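Local coordinates for protein L-lysine 6-monooxygenase (PDB 5CQF) that probably hydroxylates the side-chain amine of L-lysine in siderophore biosynthesis, as a flavoenzyme using FAD and a nicotinamide cofactor, at residues Gln96-Asp101 against Arg111-Asp116; Ala369-Val372 against Leu376-Asp379; Asp381-Thr386 against Asp391-Val396. One frame throughout, in Å; residues are numbered along the deposited sequence.

Contact 1: Gln96-Asp101 against Arg111-Asp116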
ATOM      1  N   GLN A  96       8.653  20.463 -16.645  1.00 43.23           N
ATOM      2  CA  GLN A  96       8.997  20.990 -15.337  1.00 41.87           C
ATOM      3  C   GLN A  96      10.192  20.267 -14.748  1.00 40.41           C
ATOM      4  O   GLN A  96      10.650  20.618 -13.657  1.00 40.13           O
ATOM      5  CB  GLN A  96       7.812  20.902 -14.394  1.00 42.47           C
ATOM      6  CG  GLN A  96       6.551  21.500 -14.953  1.00 44.38           C
ATOM      7  CD  GLN A  96       6.627  22.991 -15.069  1.00 46.80           C
ATOM      8  OE1 GLN A  96       7.021  23.679 -14.139  1.00 48.51           O
ATOM      9  NE2 GLN A  96       6.249  23.499 -16.212  1.00 50.33           N
ATOM     10  N   GLY A  97      10.689  19.256 -15.459  1.00 39.80           N
ATOM     11  CA  GLY A  97      11.861  18.479 -15.020  1.00 39.30           C
ATOM     12  C   GLY A  97      11.574  17.495 -13.891  1.00 38.35           C
ATOM     13  O   GLY A  97      12.484  17.103 -13.165  1.00 40.28           O
ATOM     14  N   ARG A  98      10.334  17.036 -13.764  1.00 36.87           N
ATOM     15  CA  ARG A  98       9.959  16.228 -12.608  1.00 35.29           C
ATOM     16  C   ARG A  98       9.503  14.818 -12.941  1.00 34.74           C
ATOM     17  O   ARG A  98       9.018  14.129 -12.071  1.00 36.54           O
ATOM     18  CB  ARG A  98       8.864  16.953 -11.817  1.00 34.17           C
ATOM     19  CG  ARG A  98       9.346  18.222 -11.128  1.00 34.23           C
ATOM     20  CD  ARG A  98       8.416  18.680 -10.010  1.00 34.59           C
ATOM     21  NE  ARG A  98       6.988  18.615 -10.406  1.00 34.51           N
ATOM     22  CZ  ARG A  98       6.254  19.621 -10.857  1.00 34.11           C
ATOM     23  NH1 ARG A  98       6.738  20.839 -11.000  1.00 35.88           N
ATOM     24  NH2 ARG A  98       5.013  19.399 -11.179  1.00 34.45           N
HETATM   25  N   MSE A  99       9.661  14.366 -14.171  1.00 35.21           N
HETATM   26  CA  MSE A  99       9.196  13.024 -14.533  1.00 36.44           C
HETATM   27  C   MSE A  99       9.743  11.928 -13.689  1.00 35.16           C
HETATM   28  O   MSE A  99       8.975  11.127 -13.201  1.00 34.53           O
HETATM   29  CB  MSE A  99       9.522  12.694 -15.949  1.00 40.22           C
HETATM   30  CG  MSE A  99       9.003  11.325 -16.321  1.00 44.77           C
HETATM   31 SE   MSE A  99       8.906  11.179 -18.301  1.00 57.83          SE
HETATM   32  CE  MSE A  99       7.541  12.547 -18.588  1.00 50.82           C
ATOM     33  N   PHE A 100      11.055  11.881 -13.465  1.00 35.09           N
ATOM     34  CA  PHE A 100      11.592  10.839 -12.628  1.00 34.31           C
ATOM     35  C   PHE A 100      11.087  10.934 -11.192  1.00 34.48           C
ATOM     36  O   PHE A 100      10.614   9.945 -10.635  1.00 33.82           O
ATOM     37  CB  PHE A 100      13.113  10.780 -12.617  1.00 35.68           C
ATOM     38  CG  PHE A 100      13.621   9.641 -11.784  1.00 36.16           C
ATOM     39  CD1 PHE A 100      13.679   8.371 -12.314  1.00 36.53           C
ATOM     40  CD2 PHE A 100      13.890   9.808 -10.453  1.00 36.42           C
ATOM     41  CE1 PHE A 100      14.090   7.302 -11.563  1.00 37.13           C
ATOM     42  CE2 PHE A 100      14.301   8.738  -9.668  1.00 37.27           C
ATOM     43  CZ  PHE A 100      14.415   7.478 -10.237  1.00 38.01           C
ATOM     44  N   ASP A 101      11.179  12.100 -10.573  1.00 35.32           N
ATOM     45  CA  ASP A 101      10.792  12.186  -9.175  1.00 36.37           C
ATOM     46  C   ASP A 101       9.309  11.891  -9.000  1.00 35.67           C
ATOM     47  O   ASP A 101       8.898  11.296  -8.015  1.00 34.37           O
ATOM     48  CB  ASP A 101      11.169  13.539  -8.590  1.00 38.87           C
ATOM     49  CG  ASP A 101      12.673  13.709  -8.474  1.00 41.93           C
ATOM     50  OD1 ASP A 101      13.387  12.684  -8.497  1.00 44.58           O
ATOM     51  OD2 ASP A 101      13.147  14.854  -8.361  1.00 45.72           O
ATOM     52  N   ARG A 111      -3.806  17.356  -5.443  1.00 41.23           N
ATOM     53  CA  ARG A 111      -4.653  18.419  -5.905  1.00 44.97           C
ATOM     54  C   ARG A 111      -3.846  19.636  -6.351  1.00 41.08           C
ATOM     55  O   ARG A 111      -4.112  20.221  -7.387  1.00 39.43           O
ATOM     56  CB  ARG A 111      -5.587  18.831  -4.782  1.00 51.81           C
ATOM     57  CG  ARG A 111      -6.459  20.023  -5.131  1.00 61.24           C
ATOM     58  CD  ARG A 111      -7.725  20.038  -4.293  1.00 67.97           C
ATOM     59  NE  ARG A 111      -8.450  18.774  -4.433  1.00 72.85           N
ATOM     60  CZ  ARG A 111      -9.539  18.459  -3.742  1.00 71.34           C
ATOM     61  NH1 ARG A 111     -10.038  19.335  -2.877  1.00 76.80           N
ATOM     62  NH2 ARG A 111     -10.118  17.276  -3.912  1.00 65.00           N
ATOM     63  N   HIS A 112      -2.877  20.023  -5.548  1.00 39.66           N
ATOM     64  CA  HIS A 112      -2.061  21.205  -5.851  1.00 40.82           C
ATOM     65  C   HIS A 112      -1.309  21.013  -7.188  1.00 38.17           C
ATOM     66  O   HIS A 112      -1.279  21.915  -8.018  1.00 36.79           O
ATOM     67  CB  HIS A 112      -1.143  21.489  -4.649  1.00 42.39           C
ATOM     68  CG  HIS A 112      -0.075  22.503  -4.895  1.00 46.27           C
ATOM     69  ND1 HIS A 112      -0.343  23.818  -5.222  1.00 49.44           N
ATOM     70  CD2 HIS A 112       1.275  22.414  -4.783  1.00 48.42           C
ATOM     71  CE1 HIS A 112       0.792  24.485  -5.340  1.00 49.11           C
ATOM     72  NE2 HIS A 112       1.789  23.655  -5.078  1.00 50.33           N
ATOM     73  N   GLU A 113      -0.776  19.811  -7.414  1.00 35.81           N
ATOM     74  CA  GLU A 113      -0.105  19.512  -8.662  1.00 34.94           C
ATOM     75  C   GLU A 113      -1.067  19.538  -9.858  1.00 34.36           C
ATOM     76  O   GLU A 113      -0.763  20.151 -10.899  1.00 33.45           O
ATOM     77  CB  GLU A 113       0.704  18.200  -8.596  1.00 34.44           C
ATOM     78  CG  GLU A 113       1.641  18.052  -9.803  1.00 34.77           C
ATOM     79  CD  GLU A 113       2.722  16.984  -9.682  1.00 34.97           C
ATOM     80  OE1 GLU A 113       2.584  15.997  -8.914  1.00 36.66           O
ATOM     81  OE2 GLU A 113       3.749  17.114 -10.388  1.00 34.19           O
ATOM     82  N   TRP A 114      -2.229  18.918  -9.727  1.00 33.98           N
ATOM     83  CA  TRP A 114      -3.226  18.983 -10.811  1.00 34.03           C
ATOM     84  C   TRP A 114      -3.666  20.415 -11.130  1.00 35.91           C
ATOM     85  O   TRP A 114      -3.858  20.748 -12.298  1.00 35.69           O
ATOM     86  CB  TRP A 114      -4.460  18.147 -10.482  1.00 33.74           C
ATOM     87  CG  TRP A 114      -4.263  16.693 -10.602  1.00 33.08           C
ATOM     88  CD1 TRP A 114      -4.208  15.773  -9.589  1.00 34.23           C
ATOM     89  CD2 TRP A 114      -4.088  15.970 -11.800  1.00 33.10           C
ATOM     90  NE1 TRP A 114      -4.027  14.513 -10.100  1.00 33.91           N
ATOM     91  CE2 TRP A 114      -3.956  14.619 -11.461  1.00 33.20           C
ATOM     92  CE3 TRP A 114      -4.038  16.336 -13.140  1.00 34.65           C
ATOM     93  CZ2 TRP A 114      -3.753  13.661 -12.398  1.00 34.92           C
ATOM     94  CZ3 TRP A 114      -3.824  15.381 -14.063  1.00 34.26           C
ATOM     95  CH2 TRP A 114      -3.685  14.074 -13.708  1.00 35.45           C
ATOM     96  N   SER A 115      -3.812  21.264 -10.110  1.00 37.87           N
ATOM     97  CA  SER A 115      -4.060  22.706 -10.332  1.00 40.99           C
ATOM     98  C   SER A 115      -2.983  23.361 -11.167  1.00 39.71           C
ATOM     99  O   SER A 115      -3.281  24.044 -12.163  1.00 40.29           O
ATOM    100  CB  SER A 115      -4.129  23.484  -9.007  1.00 44.10           C
ATOM    101  OG  SER A 115      -5.271  23.074  -8.288  1.00 50.02           O
ATOM    102  N   ASP A 116      -1.733  23.174 -10.748  1.00 38.12           N
ATOM    103  CA  ASP A 116      -0.598  23.698 -11.496  1.00 37.94           C
ATOM    104  C   ASP A 116      -0.599  23.220 -12.935  1.00 36.47           C
ATOM    105  O   ASP A 116      -0.411  24.014 -13.871  1.00 36.66           O
ATOM    106  CB  ASP A 116       0.718  23.304 -10.833  1.00 39.11           C
ATOM    107  CG  ASP A 116       1.896  24.087 -11.394  1.00 40.51           C
ATOM    108  OD1 ASP A 116       1.942  25.301 -11.153  1.00 43.38           O
ATOM    109  OD2 ASP A 116       2.761  23.520 -12.083  1.00 40.85           O
TER
HETATM  110  O   HOH W   1       5.509  23.273 -11.560  1.00 35.26           O

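Contact 2: Ala369-Val372 against Leu376-Asp379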
ATOM      1  N   ALA A 369     -36.715  21.726 -26.686  1.00 49.95           N
ATOM      2  CA  ALA A 369     -37.600  20.618 -26.410  1.00 50.84           C
ATOM      3  C   ALA A 369     -37.665  20.368 -24.911  1.00 52.70           C
ATOM      4  O   ALA A 369     -36.816  20.837 -24.142  1.00 52.16           O
ATOM      5  CB  ALA A 369     -37.140  19.375 -27.134  1.00 51.21           C
ATOM      6  N   ALA A 370     -38.674  19.612 -24.494  1.00 52.73           N
ATOM      7  CA  ALA A 370     -38.866  19.311 -23.087  1.00 51.90           C
ATOM      8  C   ALA A 370     -38.657  17.833 -22.776  1.00 50.59           C
ATOM      9  O   ALA A 370     -39.174  16.959 -23.463  1.00 53.13           O
ATOM     10  CB  ALA A 370     -40.255  19.757 -22.659  1.00 54.59           C
ATOM     11  N   ASP A 371     -37.869  17.560 -21.745  1.00 49.94           N
ATOM     12  CA  ASP A 371     -37.734  16.218 -21.223  1.00 50.96           C
ATOM     13  C   ASP A 371     -38.954  15.980 -20.317  1.00 50.84           C
ATOM     14  O   ASP A 371     -39.814  16.844 -20.183  1.00 48.92           O
ATOM     15  CB  ASP A 371     -36.416  16.081 -20.431  1.00 52.71           C
ATOM     16  CG  ASP A 371     -35.918  14.614 -20.311  1.00 55.87           C
ATOM     17  OD1 ASP A 371     -36.634  13.656 -20.728  1.00 54.73           O
ATOM     18  OD2 ASP A 371     -34.790  14.421 -19.781  1.00 59.14           O
ATOM     19  N   VAL A 372     -39.007  14.833 -19.663  1.00 49.85           N
ATOM     20  CA  VAL A 372     -40.184  14.455 -18.877  1.00 51.85           C
ATOM     21  C   VAL A 372     -40.459  15.405 -17.701  1.00 51.51           C
ATOM     22  O   VAL A 372     -41.561  15.407 -17.140  1.00 48.15           O
ATOM     23  CB  VAL A 372     -40.072  12.996 -18.362  1.00 52.88           C
ATOM     24  CG1 VAL A 372     -39.703  12.062 -19.519  1.00 53.10           C
ATOM     25  CG2 VAL A 372     -39.064  12.885 -17.210  1.00 53.95           C
ATOM     26  N   LEU A 376     -34.245  20.371 -19.923  1.00 47.31           N
ATOM     27  CA  LEU A 376     -33.536  20.157 -21.170  1.00 46.24           C
ATOM     28  C   LEU A 376     -33.552  18.701 -21.545  1.00 44.71           C
ATOM     29  O   LEU A 376     -33.450  17.847 -20.685  1.00 43.72           O
ATOM     30  CB  LEU A 376     -32.082  20.631 -21.059  1.00 47.46           C
ATOM     31  CG  LEU A 376     -31.670  21.962 -21.705  1.00 50.22           C
ATOM     32  CD1 LEU A 376     -32.773  23.004 -21.697  1.00 51.11           C
ATOM     33  CD2 LEU A 376     -30.407  22.503 -21.025  1.00 51.40           C
ATOM     34  N   LEU A 377     -33.671  18.443 -22.842  1.00 44.99           N
ATOM     35  CA  LEU A 377     -33.622  17.102 -23.393  1.00 46.41           C
ATOM     36  C   LEU A 377     -32.276  16.922 -24.091  1.00 43.46           C
ATOM     37  O   LEU A 377     -32.012  17.504 -25.134  1.00 41.44           O
ATOM     38  CB  LEU A 377     -34.776  16.899 -24.369  1.00 48.54           C
ATOM     39  CG  LEU A 377     -34.954  15.504 -24.977  1.00 50.71           C
ATOM     40  CD1 LEU A 377     -34.936  14.396 -23.927  1.00 50.27           C
ATOM     41  CD2 LEU A 377     -36.278  15.498 -25.744  1.00 52.23           C
ATOM     42  N   ILE A 378     -31.411  16.130 -23.485  1.00 43.85           N
ATOM     43  CA  ILE A 378     -29.989  16.085 -23.896  1.00 44.36           C
ATOM     44  C   ILE A 378     -29.638  14.696 -24.417  1.00 43.57           C
ATOM     45  O   ILE A 378     -29.949  13.700 -23.779  1.00 41.60           O
ATOM     46  CB  ILE A 378     -29.053  16.512 -22.739  1.00 44.19           C
ATOM     47  CG1 ILE A 378     -29.470  17.902 -22.236  1.00 46.32           C
ATOM     48  CG2 ILE A 378     -27.605  16.558 -23.203  1.00 43.18           C
ATOM     49  CD1 ILE A 378     -28.850  18.339 -20.926  1.00 46.91           C
ATOM     50  N   ASP A 379     -28.993  14.620 -25.579  1.00 45.02           N
ATOM     51  CA  ASP A 379     -28.694  13.313 -26.143  1.00 46.16           C
ATOM     52  C   ASP A 379     -27.345  12.797 -25.610  1.00 48.05           C
ATOM     53  O   ASP A 379     -26.749  13.411 -24.701  1.00 46.90           O
ATOM     54  CB  ASP A 379     -28.812  13.348 -27.670  1.00 46.63           C
ATOM     55  CG  ASP A 379     -27.658  14.005 -28.327  1.00 47.58           C
ATOM     56  OD1 ASP A 379     -26.642  14.169 -27.633  1.00 45.86           O
ATOM     57  OD2 ASP A 379     -27.755  14.334 -29.544  1.00 50.59           O
TER
HETATM   58  O   HOH W   2     -32.225  15.140 -20.861  1.00 34.70           O

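Contact 3: Asp381-Thr386 against Asp391-Val396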
ATOM      1  N   ASP A 381     -24.456  12.583 -27.000  1.00 48.42           N
ATOM      2  CA  ASP A 381     -23.386  13.506 -27.402  1.00 50.65           C
ATOM      3  C   ASP A 381     -23.512  14.907 -26.807  1.00 46.64           C
ATOM      4  O   ASP A 381     -22.957  15.867 -27.356  1.00 45.94           O
ATOM      5  CB  ASP A 381     -23.373  13.637 -28.931  1.00 55.55           C
ATOM      6  CG  ASP A 381     -22.851  12.407 -29.599  1.00 62.53           C
ATOM      7  OD1 ASP A 381     -21.703  12.011 -29.296  1.00 71.50           O
ATOM      8  OD2 ASP A 381     -23.582  11.833 -30.427  1.00 68.65           O
ATOM      9  N   TYR A 382     -24.306  15.034 -25.745  1.00 44.33           N
ATOM     10  CA  TYR A 382     -24.407  16.266 -24.968  1.00 43.66           C
ATOM     11  C   TYR A 382     -25.095  17.430 -25.718  1.00 45.62           C
ATOM     12  O   TYR A 382     -24.962  18.585 -25.323  1.00 44.17           O
ATOM     13  CB  TYR A 382     -23.008  16.634 -24.423  1.00 43.30           C
ATOM     14  CG  TYR A 382     -22.404  15.476 -23.613  1.00 42.78           C
ATOM     15  CD1 TYR A 382     -22.876  15.181 -22.338  1.00 43.27           C
ATOM     16  CD2 TYR A 382     -21.444  14.646 -24.149  1.00 41.86           C
ATOM     17  CE1 TYR A 382     -22.376  14.120 -21.608  1.00 42.42           C
ATOM     18  CE2 TYR A 382     -20.911  13.583 -23.413  1.00 43.46           C
ATOM     19  CZ  TYR A 382     -21.383  13.325 -22.143  1.00 43.51           C
ATOM     20  OH  TYR A 382     -20.888  12.257 -21.390  1.00 43.23           O
ATOM     21  N   ARG A 383     -25.843  17.104 -26.779  1.00 48.41           N
ATOM     22  CA  ARG A 383     -26.546  18.102 -27.593  1.00 52.56           C
ATOM     23  C   ARG A 383     -27.951  18.321 -27.059  1.00 48.74           C
ATOM     24  O   ARG A 383     -28.624  17.370 -26.650  1.00 44.14           O
ATOM     25  CB  ARG A 383     -26.617  17.690 -29.070  1.00 56.08           C
ATOM     26  CG  ARG A 383     -26.876  18.883 -29.977  1.00 62.73           C
ATOM     27  CD  ARG A 383     -26.912  18.502 -31.454  1.00 69.63           C
ATOM     28  NE  ARG A 383     -27.749  19.414 -32.256  1.00 81.15           N
ATOM     29  CZ  ARG A 383     -29.097  19.467 -32.237  1.00 83.98           C
ATOM     30  NH1 ARG A 383     -29.815  18.672 -31.434  1.00 81.60           N
ATOM     31  NH2 ARG A 383     -29.744  20.336 -33.026  1.00 81.47           N
ATOM     32  N   VAL A 384     -28.377  19.577 -27.051  1.00 46.79           N
ATOM     33  CA  VAL A 384     -29.706  19.914 -26.573  1.00 47.68           C
ATOM     34  C   VAL A 384     -30.667  19.839 -27.747  1.00 48.49           C
ATOM     35  O   VAL A 384     -30.378  20.383 -28.821  1.00 50.31           O
ATOM     36  CB  VAL A 384     -29.803  21.339 -26.013  1.00 46.50           C
ATOM     37  CG1 VAL A 384     -31.173  21.554 -25.384  1.00 45.14           C
ATOM     38  CG2 VAL A 384     -28.714  21.613 -24.997  1.00 46.09           C
ATOM     39  N   ALA A 385     -31.803  19.175 -27.544  1.00 48.50           N
ATOM     40  CA  ALA A 385     -32.755  18.974 -28.636  1.00 51.45           C
ATOM     41  C   ALA A 385     -33.597  20.240 -28.724  1.00 53.39           C
ATOM     42  O   ALA A 385     -33.987  20.790 -27.699  1.00 51.33           O
ATOM     43  CB  ALA A 385     -33.613  17.734 -28.420  1.00 50.73           C
ATOM     44  N   THR A 386     -33.788  20.726 -29.949  1.00 56.88           N
ATOM     45  CA  THR A 386     -34.503  21.965 -30.200  1.00 61.01           C
ATOM     46  C   THR A 386     -35.754  21.668 -30.980  1.00 65.84           C
ATOM     47  O   THR A 386     -35.964  20.552 -31.435  1.00 66.08           O
ATOM     48  CB  THR A 386     -33.661  22.981 -31.020  1.00 60.67           C
ATOM     49  OG1 THR A 386     -33.367  22.438 -32.307  1.00 59.77           O
ATOM     50  CG2 THR A 386     -32.367  23.334 -30.297  1.00 57.83           C
ATOM     51  N   ASP A 391     -30.620  25.482 -37.972  1.00111.65           N
ATOM     52  CA  ASP A 391     -29.148  25.433 -37.865  1.00108.64           C
ATOM     53  C   ASP A 391     -28.555  25.791 -36.486  1.00 97.61           C
ATOM     54  O   ASP A 391     -27.333  25.904 -36.384  1.00103.10           O
ATOM     55  CB  ASP A 391     -28.474  26.337 -38.931  1.00113.99           C
ATOM     56  CG  ASP A 391     -28.570  25.777 -40.334  1.00117.66           C
ATOM     57  OD1 ASP A 391     -28.151  24.618 -40.534  1.00119.36           O
ATOM     58  OD2 ASP A 391     -29.030  26.508 -41.241  1.00117.35           O
ATOM     59  N   VAL A 392     -29.376  25.969 -35.442  1.00 86.52           N
ATOM     60  CA  VAL A 392     -28.847  26.371 -34.119  1.00 78.47           C
ATOM     61  C   VAL A 392     -28.652  25.175 -33.177  1.00 71.23           C
ATOM     62  O   VAL A 392     -29.587  24.421 -32.885  1.00 65.63           O
ATOM     63  CB  VAL A 392     -29.692  27.462 -33.424  1.00 75.87           C
ATOM     64  CG1 VAL A 392     -29.097  27.846 -32.073  1.00 70.98           C
ATOM     65  CG2 VAL A 392     -29.771  28.688 -34.304  1.00 78.43           C
ATOM     66  N   ASN A 393     -27.418  25.030 -32.700  1.00 64.62           N
ATOM     67  CA  ASN A 393     -27.054  23.928 -31.844  1.00 59.64           C
ATOM     68  C   ASN A 393     -26.509  24.385 -30.526  1.00 52.56           C
ATOM     69  O   ASN A 393     -25.781  25.380 -30.423  1.00 47.07           O
ATOM     70  CB  ASN A 393     -26.035  23.055 -32.539  1.00 64.18           C
ATOM     71  CG  ASN A 393     -26.494  22.634 -33.911  1.00 67.75           C
ATOM     72  OD1 ASN A 393     -27.288  21.711 -34.042  1.00 71.22           O
ATOM     73  ND2 ASN A 393     -26.004  23.320 -34.942  1.00 68.32           N
ATOM     74  N   ILE A 394     -26.883  23.628 -29.505  1.00 51.31           N
ATOM     75  CA  ILE A 394     -26.441  23.887 -28.154  1.00 49.19           C
ATOM     76  C   ILE A 394     -26.020  22.569 -27.530  1.00 47.14           C
ATOM     77  O   ILE A 394     -26.648  21.531 -27.773  1.00 44.60           O
ATOM     78  CB  ILE A 394     -27.548  24.545 -27.313  1.00 50.87           C
ATOM     79  CG1 ILE A 394     -28.095  25.816 -28.007  1.00 51.97           C
ATOM     80  CG2 ILE A 394     -27.025  24.902 -25.927  1.00 50.46           C
ATOM     81  CD1 ILE A 394     -29.453  26.239 -27.518  1.00 51.96           C
ATOM     82  N   TRP A 395     -24.948  22.638 -26.739  1.00 46.73           N
ATOM     83  CA  TRP A 395     -24.389  21.494 -26.023  1.00 45.68           C
ATOM     84  C   TRP A 395     -24.259  21.887 -24.577  1.00 45.83           C
ATOM     85  O   TRP A 395     -23.892  23.038 -24.297  1.00 49.70           O
ATOM     86  CB  TRP A 395     -23.005  21.167 -26.536  1.00 44.87           C
ATOM     87  CG  TRP A 395     -22.971  20.543 -27.903  1.00 47.14           C
ATOM     88  CD1 TRP A 395     -22.961  19.209 -28.193  1.00 47.99           C
ATOM     89  CD2 TRP A 395     -22.912  21.223 -29.162  1.00 44.56           C
ATOM     90  NE1 TRP A 395     -22.917  19.022 -29.548  1.00 46.87           N
ATOM     91  CE2 TRP A 395     -22.886  20.241 -30.165  1.00 45.21           C
ATOM     92  CE3 TRP A 395     -22.912  22.558 -29.534  1.00 45.02           C
ATOM     93  CZ2 TRP A 395     -22.848  20.551 -31.513  1.00 46.66           C
ATOM     94  CZ3 TRP A 395     -22.866  22.872 -30.877  1.00 45.69           C
ATOM     95  CH2 TRP A 395     -22.835  21.872 -31.851  1.00 46.81           C
ATOM     96  N   VAL A 396     -24.558  20.963 -23.667  1.00 42.02           N
ATOM     97  CA  VAL A 396     -24.219  21.159 -22.259  1.00 42.99           C
ATOM     98  C   VAL A 396     -23.079  20.216 -21.896  1.00 42.61           C
ATOM     99  O   VAL A 396     -23.258  19.016 -21.886  1.00 42.91           O
ATOM    100  CB  VAL A 396     -25.412  20.952 -21.312  1.00 43.45           C
ATOM    101  CG1 VAL A 396     -24.997  21.192 -19.859  1.00 43.34           C
ATOM    102  CG2 VAL A 396     -26.538  21.891 -21.684  1.00 42.70           C
TER

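Contact 1: Gln96-Asp101 against Arg111-Asp116
R98 and E113 have the closest pair of CA atoms between 96-101 and 111-116, yet these lie 11.3 Å apart, so the backbones do not meet and long side chains must span the gap. G97 ends the preceding helix in a Schellman motif with positive phi, a conformation glycine adopts easily, and R98 follows as the N-cap of helix 99-105. The other segment is the first turn and a half of helix 111-125.

R98 and E113 approach from opposite directions. The arginine chain bends at chi3 (-44°), which turns the guanidinium toward the second helix, while the glutamate stretches out beyond CG. R98 NH2 donates to E113 OE2 at 2.7 Å in a salt bridge with an N-H...O angle of 160°. The oxygen sits at the guanidinium edge, close to its plane, but is itself approached on its anti side and somewhat out of the carboxylate plane, the two groups being turned 47° from each other. At a second edge position R98 NH1 donates a hydrogen bond to a water 2.8 Å from NH1, and this water also lies within bonding range of Q96 OE1 and D116 OD2.

Y298 OH of the second subunit is hydrogen-bonded to both E113 OE2 and R98 NE, and Y92 OH to R98 NH2 and D116 OD2. Arginine, with its several N-H groups, suits a buried place ringed by such acceptors. The neutralising pair probably makes burial of both charges affordable, and it ties two helix starts to a subunit interface.

Contact 2: Ala369-Val372 against Leu376-Asp379
D371 against L377 forms the middle of a surface contact between two extended loop pieces, 369-372 and 376-379, three residues apart in the same loop, within the long connection from strand 345-348 to strand 393-396. The CA atoms of D371 and L377 come within 4.7 Å, but no direct hydrogen bond crosses between the segments.

Their side chains cross at about a right angle. L377 holds CG anti to its own backbone N (chi1 -176°), and its two methyls then serve different neighbours: CD1 rests over one face of the D371 carboxylate, 3.7 Å from D371 OD1, and CD2 lies 4.2 Å from A369 CB. A branched leucine can thus cover both a small alanine and a carboxylate face. D371 CB meets the backbone of the other segment, 3.5 Å from L376 O.

A water takes the place of a direct polar link. It donates to D371 OD2 at 2.9 Å and to L376 O at 3.0 Å, and accepts from I378 N at 2.9 Å. Aspartate is short enough to hold this water close to the main chain, while its OD1 receives a weak bond from V372 N. R402 NH2 reaches the same corner, hydrogen-bonded to L376 O and in a long, weak ion pair with D371 OD2. L376 points its side chain the other way, into the interior against L361 and L368.

This is an irregular loop whose two arms run roughly perpendicular and are bridged by a water. It belongs to the connection between two parallel sheets, an arrangement consistent with the two dinucleotide-binding domains of this flavoprotein family.

Contact 3: Asp381-Thr386 against Asp391-Val396
R383 and W395 face each other at the tight centre of this contact, their CA atoms 4.3 Å apart in a single backbone bridge. They form a non-hydrogen-bonded antiparallel pair, framed by the bonds V396 N to Y382 O (2.9 Å) and V384 N to I394 O (2.7 Å), the latter nearly straight at 174°. The indole packs closely: R383 CG makes a CH-pi contact over one face, 4.2 Å from the centroid of the five-membered ring, and D381 O lies at the ring edge, 3.4 Å from W395 CD1. W395 NE1 is buried without a polar partner in the model. On the face formed by V384, I394 and V396, V384 CG2 touches the CG2 methyls of both I394 and V396; valine's branch at CB lets one methyl reach both neighbours.

Strand 393-396 is the outermost strand, within this chain, of a parallel five-stranded sheet whose central strand, 16-19, leads into a GxGxxG-type turn, consistent with a Rossmann-type FAD domain. L164 pairs with the strand on its inner side, and loop 381-386 lines its other side. Helix 412-428 contributes I422, A425 and L426 to the surroundings of W395.

The close fit continues along the arginine, which is extended from CG to NE. N393 OD1 is gripped side-on by R383 NE at 2.9 Å and by R383 NH2 at 3.0 Å, the two nitrogens approaching from opposite faces of the amide plane. Asparagine suits both jobs, since its ND2 donates to N163 OD1. Toward T386, by contrast, the two pieces separate and become partly exposed, and a light touch remains, T386 CG2 to V392 O at 4.0 Å.

Overall arrangement
Along the chain the three contacts follow in series. Contact 1 joins the starts of helices 99-105 and 111-125, within the connection between strands 47-50 and 129-130, and faces other subunits of the tetrameric assembly. Contacts 2 and 3 lie on the return from strand 345-348, in one parallel sheet, to strand 393-396, at the edge of the other; no other chain touches them. Their centres are 10 Å apart, and A385 connects them by probable backbone hydrogen bonds to A369 and L377. Contact 1 is remote, its centre 41 Å from contact 2 and 36 Å from contact 3. Contact 1 thus lies at a subunit interface, while contacts 2 and 3 belong to the connection between the two sheets within one chain.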